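Local coordinates for type II restriction enzyme AgeI (Thalassobius gelatinovorus, PDB 5DWA), which recognises the double-stranded DNA sequence 5'-ACCGGT-3' and cleaves it after the first adenine, as a type II restriction endonuclease, at residues Thr128-Ala133 / Glu188-Val193; Val141-Glu146 / Gly163-Lys168; Ala181-Met186 / His231-Ala236; Leu194-Val199 / Ser235-Tyr240; Leu209-Glu214 / Asn241-Pro246. All coordinates share one frame; numbering follows the deposited sequence. Where two conformers were deposited one is given.

Contact 1 (Thr128-Ala133 / Glu188-Val193); sequences TRMGVA and EGLLSV
Leu190 sets its CD1 methyl against Met130, in the last turn of helix 123-130. Met130 can be followed outward from the backbone. Its CB lies 3.9 Å from Leu190 CD1. Its CG comes next, 4.1 Å from the same methyl. Beyond CG the chain is extended, with SD anti to CA (chi2 -175°). The thioether therefore carries on past the leucine. At the tip, Met130 CE reaches strand 159-168 and packs on Gly163 O. The two side chains run roughly perpendicular, and Leu190 comes nearest to the CB-CG part of Met130. Leu190 CD1 also sits 3.4 Å from Met130 O. That carbonyl is hydrogen-bonded by Arg152, whose side chain packs on Leu190 as well.

Val132 adds a second apolar touch. Its CG1 is 4.3 Å from Leu190 CD1 and lies near the aliphatic part of Glu188, with Val132 CG1 to Glu188 CG at 4.1 Å. The two side chains run antiparallel alongside each other. The Glu188 chain bends at chi2 (-58°), and its carboxylate forms a salt bridge with Arg135. No hydrogen bond joins 128-133 to 188-193 directly.

Both backbones turn at a glycine of positive phi. A CB on Gly131 would collide with Met130 O. Gly189 N bonds back to Met186 O and Leu190 N to Met185 O. The arrangement is that of two Schellman motifs, ending helices 123-130 and 178-187, with apolar side chains packed between the two helix ends.

Contact 2 (Val141-Glu146 / Gly163-Lys168); sequences VDVMIE and GGIHAK
Val143 and Ile165 pair in an antiparallel beta hairpin, strands 143-148 and 159-168, of the PD-(D/E)XK nuclease sheet. A classic beta bulge opens the first strand, with Asp142 and Val143 both facing Ile165.

Backbone bonds come first. Ile165 O accepts from two donors, Asp142 N at 2.9 Å and Val143 N at 3.2 Å. Ile165 N returns a bond to Val143 O, and Ile145 N bonds to Gly163 O.

One bond uses a side chain. Asp142 OD2 takes the N-H of Ala167 on its anti lone pair, at 2.7 Å. A water joins Asp142 OD2 to Lys168 NZ, which also has a salt bridge to Asp178. This layout is consistent with the acidic and lysine positions of the family motif. An alanine at Asp142 would probably leave Ala167 N without this acceptor and the water without its link between the strands.

Apolar contacts line one face. Val143 CB meets Ile165 CB at 4.0 Å. In the conformer given, Ile145 CD1 lies 3.9 Å from Ile165 CG1, the side chains roughly perpendicular.

On the other face a CH-pi contact forms. Val141 CG2 stands 4.0 Å above the plane of the His166 ring, offset toward its rim.

Contact 3 (Ala181-Met186 / His231-Ala236); sequences ASRIMM and HGDFSA
Asp233 OD1 is gripped by two nitrogens of Arg183. Arg183 NE lies 2.9 Å from Asp233 OD1, and Arg183 NH2 lies 3.0 Å from the same oxygen. This is a side-on salt bridge in which both donors converge on one atom. The oxygen sits in the guanidinium plane, but the guanidinium and carboxylate planes are 51° apart. Both nitrogens come to OD1 from the same face of the carboxylate. The extended Arg183 chain runs alongside Asp233, which brings NE up to the carboxylate. Arg183 also packs on Val136 of the second subunit.

Closer to the helix, Ser182 OG donates to Asp233 O at 2.6 Å. Its OG is anti to the backbone N (chi1 -175°), and it bonds to Ser192 OG as well. Ser182 OG also lies 3.3 Å from Phe234 CD1.

These bonds tie helix 178-187 to the loop that follows helix 223-230 and leads into strand 236-239. That loop links the helix of a beta-alpha-beta crossover in the nuclease sheet to its second strand.

Met186 lies against the next part of the loop. Its chain bends at chi3 (73°), which lays CE against the Phe234-Ser235 backbone. Met186 CE is 3.6 Å from Ser235 N, and Met186 SD is 3.7 Å from Phe234 C. Ser235 OG, 3.7 Å from Met186 CE, accepts a hydrogen bond from Ser192 N.

Contact 4 (Leu194-Val199 / Ser235-Tyr240); sequences LSTLDV and SACFSY
Leu194 and Cys237 stand side by side on one face of two parallel strands. Leu194 CD2 meets Cys237 SG at 3.8 Å. Thr196 and Ser239 follow on that face, with Thr196 CG2 4.0 Å from Ser239 CB. Ser195 and Phe238 point to the other face. The Phe238 ring turns an edge to Leu194 O, and it meets Phe269 edge-to-face.

Beyond the paired residues, Leu197 CD2 lies 3.7 Å from Tyr240 CB, and these side chains cross obliquely. A water lies in the plane of the Tyr240 ring and, in the Ser195 conformer given, bridges Tyr240 OH to Ser195 OG, 2.7 Å from each oxygen. Tyr240 OH also bonds to Tyr104 OH.

The strands belong to a beta-alpha-beta unit, 191-196 and 236-239 with helix 223-230 between them. Their backbone bonds alternate: Leu194 N to Ala236 O, Phe238 N to Leu194 O, Thr196 N to Phe238 O and Tyr240 N to Thr196 O.

Past the strand end, Asp198 CB packs 3.5 Å from Ser239 OG. Both side chains bond to Thr244 OG1. Thr196 OG1 bonds to Lys168 O and accepts from Asp198 N at 2.9 Å, forming an ST turn.

Contact 5 (Leu209-Glu214 / Asn241-Pro246); sequences LVNRGE and NLRTSP
Asn211 O receives hydrogen bonds from two side chains of 241-246. Asn241 ND2 donates to it at 3.0 Å in a nearly straight bond, with an N-H...O angle of 168°. The oxygen lies in the Asn241 amide plane, but the donor stands above the carbonyl plane of Asn211. Arg243 NH1 adds a weak bond to Asn211 O at 2.9 Å, bent to 130°. The Asn211 and Asn241 side chains run antiparallel past each other, their amide planes 43° apart.

Val210 adds an apolar contact. Its CG1 lies over one face of the Arg243 guanidinium, 3.7 Å from Arg243 NE, and the side chains cross at about a right angle. A water donates to both Arg212 O and Arg243 O.

The next shell fixes these groups. Arg243 NH2 forms a salt bridge with Asp65. The Asn211 amide bonds to Lys200 N, Ser64 and Asp65. Asn241 ND2 also reaches Asp198 O. An alanine at Asn241 would probably cost Asn211 O its straight bond, leaving it the weak one from Arg243, and leave Asp198 O and Arg243 N without their asparagine partner.

Each loop is folded on itself. Asn211 is the centre of an inverse gamma turn. Asn241 OD1 accepts from Arg243 N at 2.9 Å, and Thr244 N bonds back to Asn241 O. The second loop is thus an Asx turn combined with a type I beta turn, just after strand 236-239.

How the contacts relate
Contacts 1, 2 and 4 share one sheet. Strand 191-196 starts in contact 1, ends in contact 4, and runs beside strand 159-168 of contact 2. Contacts 1 and 2 meet through Val193 O and His166 N, 2.7 Å apart. Contact 3 lies against that sheet and shares Ser235 and Ala236 with contact 4. Contact 5 follows strand 236-239, its centre about 11 Å from that of contact 4. The centres of contacts 1 and 5 are about 30 Å apart. The nearest atoms of contact 2 are about 4 Å from the bound DNA, of contacts 4 and 5 about 5 Å, of contact 3 about 10 Å and of contact 1 about 12 Å.

Contact 1 (Thr128-Ala133 / Glu188-Val193)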
# COMPACT_ATOMS: atom_id res chain seq x y z
N THR A 128 8.01 -21.66 -7.18
CA THR A 128 8.84 -22.51 -8.02
C THR A 128 8.00 -23.56 -8.73
O THR A 128 8.16 -23.79 -9.93
CB THR A 128 9.94 -23.21 -7.20
OG1 THR A 128 10.78 -22.22 -6.61
CG2 THR A 128 10.77 -24.14 -8.10
N ARG A 129 7.10 -24.18 -7.98
CA ARG A 129 6.21 -25.19 -8.55
C ARG A 129 5.24 -24.55 -9.54
O ARG A 129 4.85 -25.19 -10.52
CB ARG A 129 5.47 -25.93 -7.44
CG ARG A 129 6.39 -26.74 -6.53
CD ARG A 129 5.64 -27.31 -5.34
NE ARG A 129 4.58 -28.23 -5.77
CZ ARG A 129 3.33 -28.20 -5.32
NH1 ARG A 129 2.94 -27.29 -4.44
NH2 ARG A 129 2.45 -29.09 -5.78
N MET A 130 4.87 -23.29 -9.31
CA MET A 130 4.03 -22.54 -10.23
C MET A 130 4.74 -22.21 -11.53
O MET A 130 4.09 -21.95 -12.55
CB MET A 130 3.56 -21.23 -9.60
CG MET A 130 2.39 -21.36 -8.66
SD MET A 130 1.88 -19.73 -8.11
CE MET A 130 0.79 -20.18 -6.76
N GLY A 131 6.06 -22.18 -11.48
CA GLY A 131 6.86 -21.80 -12.63
C GLY A 131 6.99 -20.29 -12.78
O GLY A 131 7.21 -19.80 -13.88
N VAL A 132 6.85 -19.56 -11.67
CA VAL A 132 6.92 -18.10 -11.71
C VAL A 132 7.95 -17.50 -10.75
O VAL A 132 7.99 -16.28 -10.56
CB VAL A 132 5.54 -17.43 -11.41
CG1 VAL A 132 4.51 -17.82 -12.47
CG2 VAL A 132 5.05 -17.76 -10.01
N ALA A 133 8.79 -18.33 -10.16
CA ALA A 133 9.78 -17.84 -9.21
C ALA A 133 10.77 -16.89 -9.88
O ALA A 133 11.15 -17.12 -11.03
CB ALA A 133 10.53 -19.00 -8.58
N GLU A 188 1.29 -18.08 -17.77
CA GLU A 188 1.85 -19.42 -17.60
C GLU A 188 0.76 -20.46 -17.43
O GLU A 188 1.00 -21.56 -16.93
CB GLU A 188 2.80 -19.45 -16.39
CG GLU A 188 3.99 -18.50 -16.51
CD GLU A 188 4.85 -18.77 -17.74
OE1 GLU A 188 4.89 -19.93 -18.22
OE2 GLU A 188 5.50 -17.82 -18.24
N GLY A 189 -0.45 -20.12 -17.87
CA GLY A 189 -1.55 -21.06 -17.86
C GLY A 189 -2.08 -21.40 -16.48
O GLY A 189 -2.68 -22.45 -16.28
N LEU A 190 -1.86 -20.51 -15.51
CA LEU A 190 -2.37 -20.72 -14.17
C LEU A 190 -3.66 -19.93 -13.92
O LEU A 190 -3.85 -18.86 -14.48
CB LEU A 190 -1.33 -20.32 -13.13
CG LEU A 190 -0.03 -21.13 -13.11
CD1 LEU A 190 1.07 -20.35 -12.41
CD2 LEU A 190 -0.24 -22.47 -12.42
N LEU A 191 -4.54 -20.47 -13.09
CA LEU A 191 -5.68 -19.69 -12.63
C LEU A 191 -5.17 -18.59 -11.70
O LEU A 191 -4.31 -18.83 -10.85
CB LEU A 191 -6.70 -20.57 -11.91
CG LEU A 191 -7.50 -21.54 -12.78
CD1 LEU A 191 -8.45 -22.35 -11.92
CD2 LEU A 191 -8.26 -20.77 -13.85
N SER A 192 -5.69 -17.38 -11.88
CA SER A 192 -5.33 -16.27 -11.01
C SER A 192 -6.61 -15.56 -10.56
O SER A 192 -7.16 -14.74 -11.29
CB SER A 192 -4.40 -15.29 -11.73
OG SER A 192 -4.05 -14.20 -10.89
N VAL A 193 -7.07 -15.90 -9.37
CA VAL A 193 -8.37 -15.44 -8.90
C VAL A 193 -8.21 -14.29 -7.92
O VAL A 193 -7.33 -14.32 -7.06
CB VAL A 193 -9.14 -16.60 -8.23
CG1 VAL A 193 -10.48 -16.15 -7.69
CG2 VAL A 193 -9.34 -17.75 -9.24

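Contact 2 (Val141-Glu146 / Gly163-Lys168)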
# COMPACT_ATOMS: atom_id res chain seq x y z
N VAL A 141 1.00 -13.08 -4.50
CA VAL A 141 -0.09 -14.04 -4.60
C VAL A 141 -0.17 -14.69 -3.23
O VAL A 141 0.86 -14.88 -2.58
CB VAL A 141 0.14 -15.07 -5.74
CG1 VAL A 141 1.40 -15.88 -5.50
CG2 VAL A 141 -1.08 -15.96 -5.91
N ASP A 142 -1.38 -15.01 -2.77
CA ASP A 142 -1.57 -15.31 -1.35
C ASP A 142 -1.86 -16.76 -1.01
O ASP A 142 -1.34 -17.28 -0.03
CB ASP A 142 -2.69 -14.41 -0.82
CG ASP A 142 -2.44 -12.96 -1.13
OD1 ASP A 142 -1.33 -12.48 -0.82
OD2 ASP A 142 -3.33 -12.31 -1.71
N VAL A 143 -2.72 -17.40 -1.79
CA VAL A 143 -3.16 -18.75 -1.48
C VAL A 143 -2.97 -19.60 -2.74
O VAL A 143 -3.39 -19.20 -3.83
CB VAL A 143 -4.63 -18.78 -1.01
CG1 VAL A 143 -5.08 -20.20 -0.70
CG2 VAL A 143 -4.87 -17.84 0.19
N MET A 144 -2.33 -20.75 -2.63
CA MET A 144 -2.16 -21.55 -3.83
C MET A 144 -3.33 -22.52 -3.99
O MET A 144 -3.98 -22.89 -3.01
CB MET A 144 -0.80 -22.27 -3.84
CG MET A 144 -0.70 -23.55 -3.06
SD MET A 144 0.86 -24.41 -3.44
CE MET A 144 1.09 -25.23 -1.87
N ILE A 145 -3.62 -22.86 -5.24
CA ILE A 145 -4.67 -23.82 -5.57
C ILE A 145 -4.00 -25.03 -6.18
O ILE A 145 -3.17 -24.88 -7.09
CB ILE A 145 -5.71 -23.25 -6.56
CG1 ILE A 145 -6.17 -21.85 -6.14
CG2 ILE A 145 -6.89 -24.21 -6.70
CD1 ILE A 145 -6.94 -21.13 -7.24
N GLU A 146 -4.36 -26.21 -5.68
CA GLU A 146 -3.80 -27.47 -6.17
C GLU A 146 -4.91 -28.44 -6.53
O GLU A 146 -6.01 -28.38 -5.98
CB GLU A 146 -2.89 -28.11 -5.13
CG GLU A 146 -1.61 -27.34 -4.85
CD GLU A 146 -0.81 -27.96 -3.72
OE1 GLU A 146 -1.35 -28.08 -2.60
OE2 GLU A 146 0.35 -28.35 -3.96
N GLY A 163 -2.97 -22.89 -9.85
CA GLY A 163 -3.14 -21.45 -9.82
C GLY A 163 -3.04 -20.87 -8.43
O GLY A 163 -2.52 -21.49 -7.51
N GLY A 164 -3.52 -19.64 -8.28
CA GLY A 164 -3.45 -19.00 -6.99
C GLY A 164 -4.52 -17.96 -6.83
O GLY A 164 -5.18 -17.54 -7.78
N ILE A 165 -4.73 -17.57 -5.57
CA ILE A 165 -5.70 -16.56 -5.17
C ILE A 165 -5.00 -15.30 -4.66
O ILE A 165 -4.10 -15.39 -3.82
CB ILE A 165 -6.66 -17.09 -4.08
CG1 ILE A 165 -7.34 -18.37 -4.55
CG2 ILE A 165 -7.68 -16.03 -3.71
CD1 ILE A 165 -8.26 -18.98 -3.50
N HIS A 166 -5.39 -14.14 -5.19
CA HIS A 166 -5.05 -12.84 -4.64
C HIS A 166 -6.17 -12.48 -3.70
O HIS A 166 -7.28 -12.18 -4.15
CB HIS A 166 -4.90 -11.83 -5.77
CG HIS A 166 -3.96 -12.29 -6.82
ND1 HIS A 166 -2.62 -11.97 -6.81
CD2 HIS A 166 -4.15 -13.11 -7.89
CE1 HIS A 166 -2.03 -12.55 -7.84
NE2 HIS A 166 -2.93 -13.26 -8.50
N ALA A 167 -5.89 -12.55 -2.40
CA ALA A 167 -6.91 -12.36 -1.37
C ALA A 167 -6.76 -10.97 -0.79
O ALA A 167 -5.68 -10.60 -0.34
CB ALA A 167 -6.78 -13.42 -0.28
N LYS A 168 -7.83 -10.18 -0.86
CA LYS A 168 -7.77 -8.82 -0.34
C LYS A 168 -9.05 -8.52 0.40
O LYS A 168 -10.13 -8.65 -0.16
CB LYS A 168 -7.58 -7.79 -1.46
CG LYS A 168 -6.57 -8.17 -2.52
CD LYS A 168 -6.14 -6.96 -3.31
CE LYS A 168 -5.11 -6.13 -2.55
NZ LYS A 168 -3.80 -6.84 -2.44
O HOH W 1 -3.18 -9.75 -2.51

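Contact 3 (Ala181-Met186 / His231-Ala236)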
# COMPACT_ATOMS: atom_id res chain seq x y z
N ALA A 181 1.71 -9.75 -11.01
CA ALA A 181 1.76 -11.17 -10.64
C ALA A 181 0.67 -11.95 -11.37
O ALA A 181 0.91 -13.03 -11.89
CB ALA A 181 1.62 -11.34 -9.14
N SER A 182 -0.53 -11.38 -11.40
CA SER A 182 -1.66 -12.07 -11.99
C SER A 182 -1.46 -12.29 -13.49
O SER A 182 -1.75 -13.37 -14.00
CB SER A 182 -2.95 -11.28 -11.74
OG SER A 182 -4.06 -12.01 -12.22
N ARG A 183 -0.98 -11.26 -14.18
CA ARG A 183 -0.74 -11.39 -15.61
C ARG A 183 0.31 -12.45 -15.89
O ARG A 183 0.20 -13.22 -16.84
CB ARG A 183 -0.30 -10.05 -16.19
CG ARG A 183 -1.40 -9.03 -16.27
CD ARG A 183 -0.89 -7.74 -16.87
NE ARG A 183 -1.92 -6.71 -16.90
CZ ARG A 183 -1.69 -5.44 -17.23
NH1 ARG A 183 -0.47 -5.05 -17.58
NH2 ARG A 183 -2.69 -4.57 -17.23
N ILE A 184 1.34 -12.50 -15.04
CA ILE A 184 2.40 -13.50 -15.19
C ILE A 184 1.83 -14.90 -15.00
O ILE A 184 2.08 -15.81 -15.80
CB ILE A 184 3.54 -13.24 -14.20
CG1 ILE A 184 4.33 -12.00 -14.63
CG2 ILE A 184 4.47 -14.44 -14.09
CD1 ILE A 184 5.21 -11.40 -13.53
N MET A 185 1.03 -15.08 -13.95
CA MET A 185 0.39 -16.37 -13.70
C MET A 185 -0.50 -16.83 -14.86
O MET A 185 -0.42 -17.98 -15.29
CB MET A 185 -0.43 -16.30 -12.42
CG MET A 185 0.42 -16.13 -11.18
SD MET A 185 -0.55 -15.74 -9.70
CE MET A 185 -1.55 -17.21 -9.60
N MET A 186 -1.35 -15.94 -15.36
CA MET A 186 -2.27 -16.30 -16.43
C MET A 186 -1.49 -16.62 -17.69
O MET A 186 -1.86 -17.51 -18.45
CB MET A 186 -3.28 -15.16 -16.67
CG MET A 186 -4.16 -14.86 -15.45
SD MET A 186 -5.28 -13.46 -15.66
CE MET A 186 -6.49 -14.19 -16.76
N HIS A 231 -9.57 -4.88 -18.81
CA HIS A 231 -8.22 -5.33 -19.09
C HIS A 231 -8.03 -6.84 -18.92
O HIS A 231 -7.08 -7.42 -19.44
CB HIS A 231 -7.22 -4.59 -18.20
CG HIS A 231 -7.16 -3.12 -18.45
ND1 HIS A 231 -6.57 -2.23 -17.57
CD2 HIS A 231 -7.62 -2.37 -19.48
CE1 HIS A 231 -6.67 -1.01 -18.04
NE2 HIS A 231 -7.30 -1.06 -19.20
N GLY A 232 -8.94 -7.48 -18.18
CA GLY A 232 -8.85 -8.91 -17.93
C GLY A 232 -7.65 -9.31 -17.09
O GLY A 232 -6.99 -10.32 -17.37
N ASP A 233 -7.37 -8.53 -16.05
CA ASP A 233 -6.17 -8.71 -15.25
C ASP A 233 -6.23 -9.92 -14.30
O ASP A 233 -5.21 -10.28 -13.71
CB ASP A 233 -5.87 -7.45 -14.44
CG ASP A 233 -5.36 -6.30 -15.29
OD1 ASP A 233 -4.78 -6.58 -16.36
OD2 ASP A 233 -5.53 -5.13 -14.88
N PHE A 234 -7.40 -10.53 -14.16
CA PHE A 234 -7.60 -11.71 -13.31
C PHE A 234 -8.49 -12.73 -14.01
O PHE A 234 -9.30 -12.36 -14.86
CB PHE A 234 -8.22 -11.33 -11.95
CG PHE A 234 -7.40 -10.39 -11.15
CD1 PHE A 234 -6.42 -10.85 -10.28
CD2 PHE A 234 -7.58 -9.02 -11.27
CE1 PHE A 234 -5.64 -9.97 -9.56
CE2 PHE A 234 -6.81 -8.13 -10.55
CZ PHE A 234 -5.83 -8.61 -9.68
N SER A 235 -8.34 -14.00 -13.66
CA SER A 235 -9.15 -15.06 -14.26
C SER A 235 -10.62 -14.85 -13.94
O SER A 235 -11.50 -15.09 -14.77
CB SER A 235 -8.70 -16.44 -13.78
OG SER A 235 -7.35 -16.68 -14.10
N ALA A 236 -10.86 -14.40 -12.71
CA ALA A 236 -12.20 -14.16 -12.20
C ALA A 236 -12.08 -13.43 -10.88
O ALA A 236 -11.03 -13.47 -10.25
CB ALA A 236 -12.97 -15.45 -12.02

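Contact 4 (Leu194-Val199 / Ser235-Tyr240)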
# COMPACT_ATOMS: atom_id res chain seq x y z
N LEU A 194 -9.03 -13.26 -8.08
CA LEU A 194 -9.15 -12.20 -7.08
C LEU A 194 -10.32 -12.51 -6.16
O LEU A 194 -11.47 -12.52 -6.61
CB LEU A 194 -9.35 -10.84 -7.77
CG LEU A 194 -9.46 -9.63 -6.84
CD1 LEU A 194 -8.16 -9.44 -6.07
CD2 LEU A 194 -9.81 -8.38 -7.63
N SER A 195 -10.03 -12.78 -4.90
CA SER A 195 -11.06 -13.02 -3.90
C SER A 195 -11.04 -11.86 -2.94
O SER A 195 -9.98 -11.49 -2.43
CB SER A 195 -10.83 -14.34 -3.16
OG SER A 195 -10.84 -15.42 -4.08
N THR A 196 -12.19 -11.25 -2.69
CA THR A 196 -12.19 -10.05 -1.90
C THR A 196 -13.44 -9.91 -1.06
O THR A 196 -14.50 -10.41 -1.43
CB THR A 196 -12.02 -8.80 -2.81
OG1 THR A 196 -11.85 -7.63 -1.99
CG2 THR A 196 -13.20 -8.64 -3.79
N LEU A 197 -13.30 -9.25 0.08
CA LEU A 197 -14.47 -8.85 0.86
C LEU A 197 -14.98 -7.50 0.36
O LEU A 197 -16.05 -7.05 0.79
CB LEU A 197 -14.13 -8.78 2.34
CG LEU A 197 -13.74 -10.12 2.96
CD1 LEU A 197 -13.45 -9.94 4.43
CD2 LEU A 197 -14.84 -11.13 2.74
N ASP A 198 -14.22 -6.86 -0.52
CA ASP A 198 -14.57 -5.55 -1.11
C ASP A 198 -15.06 -4.60 -0.02
O ASP A 198 -16.14 -4.02 -0.13
CB ASP A 198 -15.63 -5.72 -2.21
CG ASP A 198 -15.85 -4.44 -3.03
OD1 ASP A 198 -14.96 -3.56 -3.04
OD2 ASP A 198 -16.90 -4.33 -3.69
N VAL A 199 -14.28 -4.48 1.05
CA VAL A 199 -14.61 -3.58 2.14
C VAL A 199 -14.26 -2.14 1.80
O VAL A 199 -13.11 -1.84 1.47
CB VAL A 199 -13.88 -3.96 3.44
CG1 VAL A 199 -14.07 -2.86 4.51
CG2 VAL A 199 -14.38 -5.29 3.97
N SER A 235 -8.34 -14.00 -13.66
CA SER A 235 -9.15 -15.06 -14.26
C SER A 235 -10.62 -14.85 -13.94
O SER A 235 -11.50 -15.09 -14.77
CB SER A 235 -8.70 -16.44 -13.78
OG SER A 235 -7.35 -16.68 -14.10
N ALA A 236 -10.86 -14.40 -12.71
CA ALA A 236 -12.20 -14.16 -12.20
C ALA A 236 -12.08 -13.43 -10.88
O ALA A 236 -11.03 -13.47 -10.25
CB ALA A 236 -12.97 -15.45 -12.02
N CYS A 237 -13.15 -12.75 -10.48
CA CYS A 237 -13.18 -12.07 -9.20
C CYS A 237 -14.41 -12.52 -8.43
O CYS A 237 -15.52 -12.59 -8.97
CB CYS A 237 -13.20 -10.55 -9.40
SG CYS A 237 -13.46 -9.57 -7.88
N PHE A 238 -14.19 -12.85 -7.16
CA PHE A 238 -15.27 -13.25 -6.28
C PHE A 238 -15.32 -12.29 -5.12
O PHE A 238 -14.34 -12.15 -4.40
CB PHE A 238 -15.08 -14.69 -5.80
CG PHE A 238 -15.15 -15.68 -6.92
CD1 PHE A 238 -14.03 -15.95 -7.69
CD2 PHE A 238 -16.35 -16.31 -7.23
CE1 PHE A 238 -14.10 -16.85 -8.74
CE2 PHE A 238 -16.42 -17.20 -8.28
CZ PHE A 238 -15.30 -17.47 -9.03
N SER A 239 -16.45 -11.61 -4.97
CA SER A 239 -16.63 -10.67 -3.87
C SER A 239 -17.63 -11.22 -2.88
O SER A 239 -18.63 -11.84 -3.27
CB SER A 239 -17.09 -9.31 -4.39
OG SER A 239 -17.43 -8.47 -3.29
N TYR A 240 -17.37 -10.97 -1.61
CA TYR A 240 -18.28 -11.41 -0.56
C TYR A 240 -18.92 -10.21 0.12
O TYR A 240 -19.40 -10.29 1.25
CB TYR A 240 -17.55 -12.30 0.44
CG TYR A 240 -16.96 -13.50 -0.25
CD1 TYR A 240 -15.62 -13.52 -0.64
CD2 TYR A 240 -17.75 -14.59 -0.58
CE1 TYR A 240 -15.08 -14.62 -1.31
CE2 TYR A 240 -17.23 -15.69 -1.25
CZ TYR A 240 -15.89 -15.69 -1.61
OH TYR A 240 -15.36 -16.77 -2.29
O HOH W 2 -12.91 -17.01 -3.32

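Contact 5 (Leu209-Glu214 / Asn241-Pro246)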
# COMPACT_ATOMS: atom_id res chain seq x y z
N LEU A 209 -21.12 5.54 6.35
CA LEU A 209 -20.70 4.24 6.89
C LEU A 209 -21.26 3.01 6.17
O LEU A 209 -20.97 1.89 6.56
CB LEU A 209 -21.05 4.11 8.38
CG LEU A 209 -20.05 4.70 9.38
CD1 LEU A 209 -20.71 4.84 10.75
CD2 LEU A 209 -18.79 3.85 9.48
N VAL A 210 -22.06 3.21 5.13
CA VAL A 210 -22.57 2.07 4.38
C VAL A 210 -21.44 1.48 3.55
O VAL A 210 -20.76 2.17 2.80
CB VAL A 210 -23.76 2.47 3.48
CG1 VAL A 210 -24.30 1.26 2.74
CG2 VAL A 210 -24.87 3.08 4.35
N ASN A 211 -21.24 0.17 3.69
CA ASN A 211 -20.11 -0.52 3.11
C ASN A 211 -20.36 -0.93 1.65
O ASN A 211 -20.69 -2.08 1.36
CB ASN A 211 -19.80 -1.72 4.00
CG ASN A 211 -18.69 -2.60 3.48
OD1 ASN A 211 -17.82 -2.16 2.74
ND2 ASN A 211 -18.72 -3.86 3.88
N ARG A 212 -20.18 0.04 0.75
CA ARG A 212 -20.55 -0.14 -0.64
C ARG A 212 -19.43 -0.74 -1.48
O ARG A 212 -19.64 -1.11 -2.63
CB ARG A 212 -20.99 1.19 -1.25
CG ARG A 212 -22.20 1.77 -0.55
CD ARG A 212 -22.73 3.00 -1.27
NE ARG A 212 -23.97 3.44 -0.63
CZ ARG A 212 -24.01 4.26 0.42
NH1 ARG A 212 -22.88 4.74 0.93
NH2 ARG A 212 -25.17 4.60 0.96
N GLY A 213 -18.23 -0.83 -0.91
CA GLY A 213 -17.11 -1.36 -1.67
C GLY A 213 -16.56 -0.40 -2.72
O GLY A 213 -16.96 0.77 -2.77
N GLU A 214 -15.68 -0.90 -3.58
CA GLU A 214 -14.92 -0.04 -4.48
C GLU A 214 -14.95 -0.51 -5.93
O GLU A 214 -14.07 -0.15 -6.71
CB GLU A 214 -13.47 0.05 -4.00
CG GLU A 214 -13.33 0.69 -2.63
CD GLU A 214 -11.92 0.71 -2.10
OE1 GLU A 214 -11.49 -0.30 -1.49
OE2 GLU A 214 -11.23 1.74 -2.27
N ASN A 241 -18.91 -9.09 -0.60
CA ASN A 241 -19.75 -7.96 -0.22
C ASN A 241 -21.03 -8.07 -1.01
O ASN A 241 -21.01 -7.92 -2.23
CB ASN A 241 -19.04 -6.64 -0.51
CG ASN A 241 -19.77 -5.44 0.05
OD1 ASN A 241 -20.99 -5.47 0.22
ND2 ASN A 241 -19.03 -4.37 0.35
N LEU A 242 -22.15 -8.33 -0.34
CA LEU A 242 -23.43 -8.47 -1.04
C LEU A 242 -23.83 -7.21 -1.83
O LEU A 242 -24.69 -7.29 -2.70
CB LEU A 242 -24.54 -8.85 -0.07
CG LEU A 242 -24.31 -10.14 0.71
CD1 LEU A 242 -25.52 -10.47 1.59
CD2 LEU A 242 -23.99 -11.29 -0.24
N ARG A 243 -23.21 -6.07 -1.53
CA ARG A 243 -23.47 -4.83 -2.27
C ARG A 243 -22.66 -4.67 -3.55
O ARG A 243 -22.95 -3.79 -4.36
CB ARG A 243 -23.22 -3.61 -1.38
CG ARG A 243 -24.18 -3.52 -0.22
CD ARG A 243 -24.09 -2.17 0.47
NE ARG A 243 -24.74 -2.26 1.77
CZ ARG A 243 -24.17 -2.81 2.84
NH1 ARG A 243 -22.93 -3.30 2.76
NH2 ARG A 243 -24.83 -2.88 3.98
N THR A 244 -21.64 -5.51 -3.74
CA THR A 244 -20.87 -5.48 -4.97
C THR A 244 -21.79 -5.80 -6.14
O THR A 244 -22.58 -6.74 -6.07
CB THR A 244 -19.71 -6.50 -4.95
OG1 THR A 244 -18.86 -6.25 -3.82
CG2 THR A 244 -18.90 -6.42 -6.24
N SER A 245 -21.71 -5.00 -7.20
CA SER A 245 -22.48 -5.28 -8.40
C SER A 245 -21.77 -6.34 -9.22
O SER A 245 -20.60 -6.17 -9.57
CB SER A 245 -22.70 -4.02 -9.23
OG SER A 245 -23.48 -3.08 -8.51
N PRO A 246 -22.47 -7.43 -9.53
CA PRO A 246 -21.85 -8.45 -10.39
C PRO A 246 -21.69 -7.95 -11.81
O PRO A 246 -22.33 -6.98 -12.23
CB PRO A 246 -22.85 -9.61 -10.33
CG PRO A 246 -24.14 -8.99 -9.94
CD PRO A 246 -23.79 -7.85 -9.03
O HOH W 3 -21.90 -0.96 -4.08